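Long-range contact in Cag pathogenicity island protein (Cag10) (Helicobacter pylori 26695, PDB 6IQT), which is a VirB8 homologue of the cag type IV secretion system, probably contributing its periplasmic domain to the membrane-spanning secretion apparatus: residues I126-A138 and F152-Q165. Residues are numbered along the deposited sequence; the frame is centred on the assembly and turned at random.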
loop_
_atom_site.group_PDB
_atom_site.type_symbol
_atom_site.label_atom_id
_atom_site.label_comp_id
_atom_site.label_asym_id
_atom_site.label_seq_id
_atom_site.Cartn_x
_atom_site.Cartn_y
_atom_site.Cartn_z
ATOM N N ILE A 126 -15.155 12.278 1.207
ATOM C CA ILE A 126 -14.369 11.387 2.054
ATOM C C ILE A 126 -13.766 10.297 1.178
ATOM O O ILE A 126 -14.460 9.715 0.334
ATOM C CB ILE A 126 -15.235 10.780 3.177
ATOM C CG1 ILE A 126 -15.477 11.809 4.284
ATOM C CG2 ILE A 126 -14.601 9.521 3.744
ATOM C CD1 ILE A 126 -16.791 11.616 5.017
ATOM N N THR A 127 -12.473 10.038 1.349
ATOM C CA THR A 127 -11.868 8.854 0.763
ATOM C C THR A 127 -11.368 7.948 1.885
ATOM O O THR A 127 -11.083 8.405 2.992
ATOM C CB THR A 127 -10.742 9.211 -0.226
ATOM O OG1 THR A 127 -9.593 9.689 0.474
ATOM C CG2 THR A 127 -11.206 10.288 -1.208
ATOM N N LYS A 128 -11.309 6.649 1.608
ATOM C CA LYS A 128 -10.899 5.660 2.596
ATOM C C LYS A 128 -9.833 4.778 1.972
ATOM O O LYS A 128 -9.886 4.493 0.771
ATOM C CB LYS A 128 -12.096 4.811 3.085
ATOM C CG LYS A 128 -13.139 5.590 3.907
ATOM C CD LYS A 128 -14.540 5.006 3.758
ATOM C CE LYS A 128 -15.590 6.115 3.598
ATOM N NZ LYS A 128 -16.007 6.318 2.161
ATOM N N LYS A 129 -8.851 4.378 2.782
ATOM C CA LYS A 129 -7.738 3.562 2.322
ATOM C C LYS A 129 -7.416 2.521 3.382
ATOM O O LYS A 129 -7.630 2.748 4.572
ATOM C CB LYS A 129 -6.470 4.391 2.063
ATOM C CG LYS A 129 -6.527 5.358 0.875
ATOM C CD LYS A 129 -5.352 6.325 0.931
ATOM C CE LYS A 129 -5.131 7.039 -0.394
ATOM N NZ LYS A 129 -6.394 7.632 -0.896
ATOM N N GLN A 130 -6.869 1.392 2.947
ATOM C CA GLN A 130 -6.240 0.455 3.866
ATOM C C GLN A 130 -4.732 0.630 3.756
ATOM O O GLN A 130 -4.185 0.672 2.654
ATOM C CB GLN A 130 -6.630 -0.998 3.575
ATOM C CG GLN A 130 -6.076 -1.940 4.628
ATOM C CD GLN A 130 -5.878 -3.347 4.112
ATOM O OE1 GLN A 130 -6.680 -4.235 4.396
ATOM N NE2 GLN A 130 -4.806 -3.559 3.347
ATOM N N VAL A 131 -4.072 0.780 4.897
ATOM C CA VAL A 131 -2.675 1.184 4.934
ATOM C C VAL A 131 -1.910 0.147 5.732
ATOM O O VAL A 131 -2.377 -0.296 6.787
ATOM C CB VAL A 131 -2.499 2.586 5.574
ATOM C CG1 VAL A 131 -1.018 2.912 5.811
ATOM C CG2 VAL A 131 -3.193 3.664 4.741
ATOM N N THR A 132 -0.719 -0.189 5.248
ATOM C CA THR A 132 0.247 -1.035 5.937
ATOM C C THR A 132 1.547 -0.258 6.094
ATOM O O THR A 132 2.089 0.244 5.106
ATOM C CB THR A 132 0.522 -2.306 5.122
ATOM O OG1 THR A 132 -0.705 -2.987 4.850
ATOM C CG2 THR A 132 1.490 -3.219 5.847
ATOM N N ILE A 133 2.075 -0.166 7.309
ATOM C CA ILE A 133 3.387 0.456 7.447
ATOM C C ILE A 133 4.324 -0.517 8.153
ATOM O O ILE A 133 3.914 -1.338 8.979
ATOM C CB ILE A 133 3.383 1.824 8.183
ATOM C CG1 ILE A 133 3.161 1.650 9.674
ATOM C CG2 ILE A 133 2.401 2.853 7.565
ATOM C CD1 ILE A 133 3.893 2.692 10.489
ATOM N N TYR A 134 5.605 -0.403 7.826
ATOM C CA TYR A 134 6.656 -1.177 8.467
ATOM C C TYR A 134 7.550 -0.207 9.221
ATOM O O TYR A 134 7.982 0.801 8.654
ATOM C CB TYR A 134 7.457 -1.960 7.425
ATOM C CG TYR A 134 6.625 -2.956 6.641
ATOM C CD1 TYR A 134 5.824 -2.557 5.580
ATOM C CD2 TYR A 134 6.638 -4.299 6.974
ATOM C CE1 TYR A 134 5.055 -3.496 4.860
ATOM C CE2 TYR A 134 5.876 -5.219 6.286
ATOM C CZ TYR A 134 5.095 -4.820 5.228
ATOM O OH TYR A 134 4.352 -5.767 4.545
ATOM N N TYR A 135 7.838 -0.500 10.492
ATOM C CA TYR A 135 8.588 0.450 11.300
ATOM C C TYR A 135 9.615 -0.265 12.173
ATOM O O TYR A 135 9.528 -1.468 12.436
ATOM C CB TYR A 135 7.664 1.318 12.196
ATOM C CG TYR A 135 7.159 0.574 13.408
ATOM C CD1 TYR A 135 5.980 -0.149 13.348
ATOM C CD2 TYR A 135 7.881 0.575 14.611
ATOM C CE1 TYR A 135 5.508 -0.858 14.454
ATOM C CE2 TYR A 135 7.426 -0.144 15.713
ATOM C CZ TYR A 135 6.250 -0.864 15.627
ATOM O OH TYR A 135 5.791 -1.565 16.722
ATOM N N ASP A 136 10.583 0.522 12.631
ATOM C CA ASP A 136 11.461 0.126 13.725
ATOM C C ASP A 136 11.863 1.398 14.456
ATOM O O ASP A 136 11.590 2.507 13.992
ATOM C CB ASP A 136 12.669 -0.661 13.210
ATOM C CG ASP A 136 13.392 -1.444 14.312
ATOM O OD1 ASP A 136 12.965 -1.421 15.491
ATOM O OD2 ASP A 136 14.395 -2.102 13.975
ATOM N N PHE A 137 12.489 1.243 15.627
ATOM C CA PHE A 137 12.985 2.394 16.380
ATOM C C PHE A 137 14.470 2.584 16.092
ATOM O O PHE A 137 15.237 1.622 16.121
ATOM C CB PHE A 137 12.746 2.223 17.885
ATOM C CG PHE A 137 11.334 2.486 18.301
ATOM C CD1 PHE A 137 10.904 3.778 18.565
ATOM C CD2 PHE A 137 10.423 1.449 18.402
ATOM C CE1 PHE A 137 9.590 4.029 18.944
ATOM C CE2 PHE A 137 9.101 1.694 18.771
ATOM C CZ PHE A 137 8.689 2.979 19.047
ATOM N N ALA A 138 14.868 3.821 15.817
ATOM C CA ALA A 138 16.258 4.138 15.476
ATOM C C ALA A 138 17.189 3.937 16.669
ATOM O O ALA A 138 17.242 4.773 17.565
ATOM C CB ALA A 138 16.363 5.569 14.959
ATOM N N PHE A 152 11.510 9.802 20.261
ATOM C CA PHE A 152 11.861 8.425 20.570
ATOM C C PHE A 152 12.309 7.652 19.333
ATOM O O PHE A 152 12.506 6.437 19.410
ATOM C CB PHE A 152 10.682 7.736 21.274
ATOM C CG PHE A 152 10.311 8.378 22.599
ATOM C CD1 PHE A 152 11.293 8.883 23.439
ATOM C CD2 PHE A 152 8.988 8.512 22.982
ATOM C CE1 PHE A 152 10.966 9.489 24.657
ATOM C CE2 PHE A 152 8.656 9.125 24.190
ATOM C CZ PHE A 152 9.650 9.617 25.023
ATOM N N GLY A 153 12.495 8.335 18.209
ATOM C CA GLY A 153 13.045 7.704 17.020
ATOM C C GLY A 153 12.192 6.635 16.356
ATOM O O GLY A 153 12.733 5.633 15.885
ATOM N N PHE A 154 10.872 6.819 16.302
ATOM C CA PHE A 154 10.024 5.947 15.487
ATOM C C PHE A 154 10.321 6.189 14.010
ATOM O O PHE A 154 10.211 7.329 13.541
ATOM C CB PHE A 154 8.559 6.242 15.796
ATOM C CG PHE A 154 7.570 5.439 15.001
ATOM C CD1 PHE A 154 7.118 4.217 15.471
ATOM C CD2 PHE A 154 7.023 5.944 13.833
ATOM C CE1 PHE A 154 6.173 3.490 14.767
ATOM C CE2 PHE A 154 6.070 5.213 13.119
ATOM C CZ PHE A 154 5.655 3.983 13.586
ATOM N N LYS A 155 10.699 5.136 13.271
ATOM C CA LYS A 155 11.065 5.289 11.862
ATOM C C LYS A 155 10.281 4.342 10.962
ATOM O O LYS A 155 10.295 3.129 11.173
ATOM C CB LYS A 155 12.557 5.049 11.653
ATOM C CG LYS A 155 13.451 5.990 12.458
ATOM C CD LYS A 155 13.321 7.419 11.977
ATOM C CE LYS A 155 14.298 8.308 12.777
ATOM N NZ LYS A 155 14.242 9.756 12.399
ATOM N N VAL A 156 9.647 4.899 9.922
ATOM C CA VAL A 156 8.919 4.120 8.922
ATOM C C VAL A 156 9.888 3.675 7.834
ATOM O O VAL A 156 10.664 4.482 7.311
ATOM C CB VAL A 156 7.764 4.941 8.321
ATOM C CG1 VAL A 156 7.058 4.164 7.204
ATOM C CG2 VAL A 156 6.769 5.337 9.429
ATOM N N PHE A 157 9.830 2.390 7.472
ATOM C CA PHE A 157 10.705 1.848 6.439
ATOM C C PHE A 157 9.988 1.545 5.144
ATOM O O PHE A 157 10.645 1.451 4.101
ATOM C CB PHE A 157 11.380 0.560 6.925
ATOM C CG PHE A 157 12.508 0.798 7.874
ATOM C CD1 PHE A 157 12.261 1.269 9.163
ATOM C CD2 PHE A 157 13.820 0.549 7.490
ATOM C CE1 PHE A 157 13.316 1.499 10.056
ATOM C CE2 PHE A 157 14.878 0.768 8.380
ATOM C CZ PHE A 157 14.623 1.243 9.664
ATOM N N ASP A 158 8.672 1.393 5.180
ATOM C CA ASP A 158 7.918 1.052 3.980
ATOM C C ASP A 158 6.446 1.288 4.247
ATOM O O ASP A 158 6.007 1.337 5.403
ATOM C CB ASP A 158 8.152 -0.403 3.575
ATOM C CG ASP A 158 8.195 -0.589 2.059
ATOM O OD1 ASP A 158 7.627 0.260 1.327
ATOM O OD2 ASP A 158 8.808 -1.585 1.606
ATOM N N ILE A 159 5.678 1.398 3.161
ATOM C CA ILE A 159 4.236 1.569 3.250
ATOM C C ILE A 159 3.610 0.885 2.043
ATOM O O ILE A 159 4.211 0.808 0.965
ATOM C CB ILE A 159 3.838 3.064 3.332
ATOM C CG1 ILE A 159 2.378 3.223 3.762
ATOM C CG2 ILE A 159 4.071 3.785 2.000
ATOM C CD1 ILE A 159 1.979 4.691 3.999
ATOM N N GLN A 160 2.402 0.371 2.232
ATOM C CA GLN A 160 1.612 -0.200 1.142
ATOM C C GLN A 160 0.187 0.284 1.343
ATOM O O GLN A 160 -0.288 0.353 2.481
ATOM C CB GLN A 160 1.671 -1.736 1.124
ATOM C CG GLN A 160 3.058 -2.321 0.793
ATOM C CD GLN A 160 3.601 -1.866 -0.575
ATOM O OE1 GLN A 160 2.860 -1.794 -1.563
ATOM N NE2 GLN A 160 4.901 -1.560 -0.630
ATOM N N ILE A 161 -0.485 0.642 0.250
ATOM C CA ILE A 161 -1.769 1.332 0.309
ATOM C C ILE A 161 -2.756 0.647 -0.624
ATOM O O ILE A 161 -2.406 0.308 -1.761
ATOM C CB ILE A 161 -1.612 2.817 -0.070
ATOM C CG1 ILE A 161 -0.719 3.529 0.945
ATOM C CG2 ILE A 161 -2.969 3.499 -0.154
ATOM C CD1 ILE A 161 -0.096 4.783 0.404
ATOM N N THR A 162 -3.991 0.455 -0.147
ATOM C CA THR A 162 -5.096 -0.056 -0.959
ATOM C C THR A 162 -6.245 0.942 -0.923
ATOM O O THR A 162 -6.850 1.160 0.137
ATOM C CB THR A 162 -5.606 -1.414 -0.455
ATOM O OG1 THR A 162 -4.520 -2.327 -0.288
ATOM C CG2 THR A 162 -6.619 -2.004 -1.443
ATOM N N ASP A 163 -6.576 1.517 -2.075
ATOM C CA ASP A 163 -7.725 2.412 -2.136
ATOM C C ASP A 163 -9.007 1.604 -2.021
ATOM O O ASP A 163 -9.116 0.503 -2.561
ATOM C CB ASP A 163 -7.700 3.222 -3.430
ATOM C CG ASP A 163 -6.580 4.248 -3.438
ATOM O OD1 ASP A 163 -6.181 4.701 -2.344
ATOM O OD2 ASP A 163 -6.095 4.605 -4.525
ATOM N N LEU A 164 -9.977 2.133 -1.282
ATOM C CA LEU A 164 -11.163 1.348 -0.973
ATOM C C LEU A 164 -12.370 1.696 -1.836
ATOM O O LEU A 164 -13.445 1.121 -1.630
ATOM C CB LEU A 164 -11.503 1.481 0.509
ATOM C CG LEU A 164 -10.478 0.717 1.354
ATOM C CD1 LEU A 164 -10.864 0.701 2.827
ATOM C CD2 LEU A 164 -10.288 -0.696 0.814
ATOM N N GLN A 165 -12.221 2.595 -2.804
ATOM C CA GLN A 165 -13.238 2.747 -3.844
ATOM C C GLN A 165 -12.621 2.556 -5.230
ATOM O O GLN A 165 -11.994 1.529 -5.507
ATOM C CB GLN A 165 -13.930 4.114 -3.752
ATOM C CG GLN A 165 -14.476 4.484 -2.366
ATOM C CD GLN A 165 -15.374 3.412 -1.747
ATOM O OE1 GLN A 165 -15.909 2.543 -2.440
ATOM N NE2 GLN A 165 -15.538 3.476 -0.430
HETATM O O HOH W 1 -2.603 -1.822 2.423
#
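Phe154 packs its ring against Tyr135 and Phe137 of the antiparallel partner strand, making the tight end of this pairing between 126-137 and 154-163. Its CE1 comes over one face of Tyr135, 3.4 Å from Tyr135 CG, with the planes 27° apart but slid so that they barely overlap; its edge meets the face of Phe137 in a T-shaped pair, centroids 5.9 Å apart. With CG anti to the backbone N (chi1 179°), the ring leans toward 126-137, bringing CZ within 3.8 Å of Ile133 CD1. Beta-branched Ile133, Val131, Val156 and Ile159 continue this apolar face, Ile133 CG2 lying 3.8 Å from Ile159 CG1.

A classic beta bulge, with Phe157 and Asp158 both opposite Tyr134, shifts the register; the nearly straight bond from Phe157 N to Tyr134 O (2.7 Å, 177°) closes it. Toward the other, more exposed end, Lys129 lies alongside Asp163, its NZ 3.3 Å from Asp163 OD1 in a salt bridge and its CD against Ile161 CG2. Polar residues suit the reverse face: a water donates to Gln130 O, accepts from Gln130 NE2 and bonds Thr132 OG1, but holds Gln160 O and Thr162 OG1 across the strands only weakly.

Also there, Asp158 OD1 forms a salt bridge with Arg85 and OD2 a hydrogen bond with Ser46 of the second subunit, whose Asp52 hydrogen-bonds Tyr134 OH. In this NTF2-like VirB8 domain, strand 154-163 is outermost of four, 125-137 also pairs with 105-117, and helix 30-43 covers Tyr135, Phe154 and Val156.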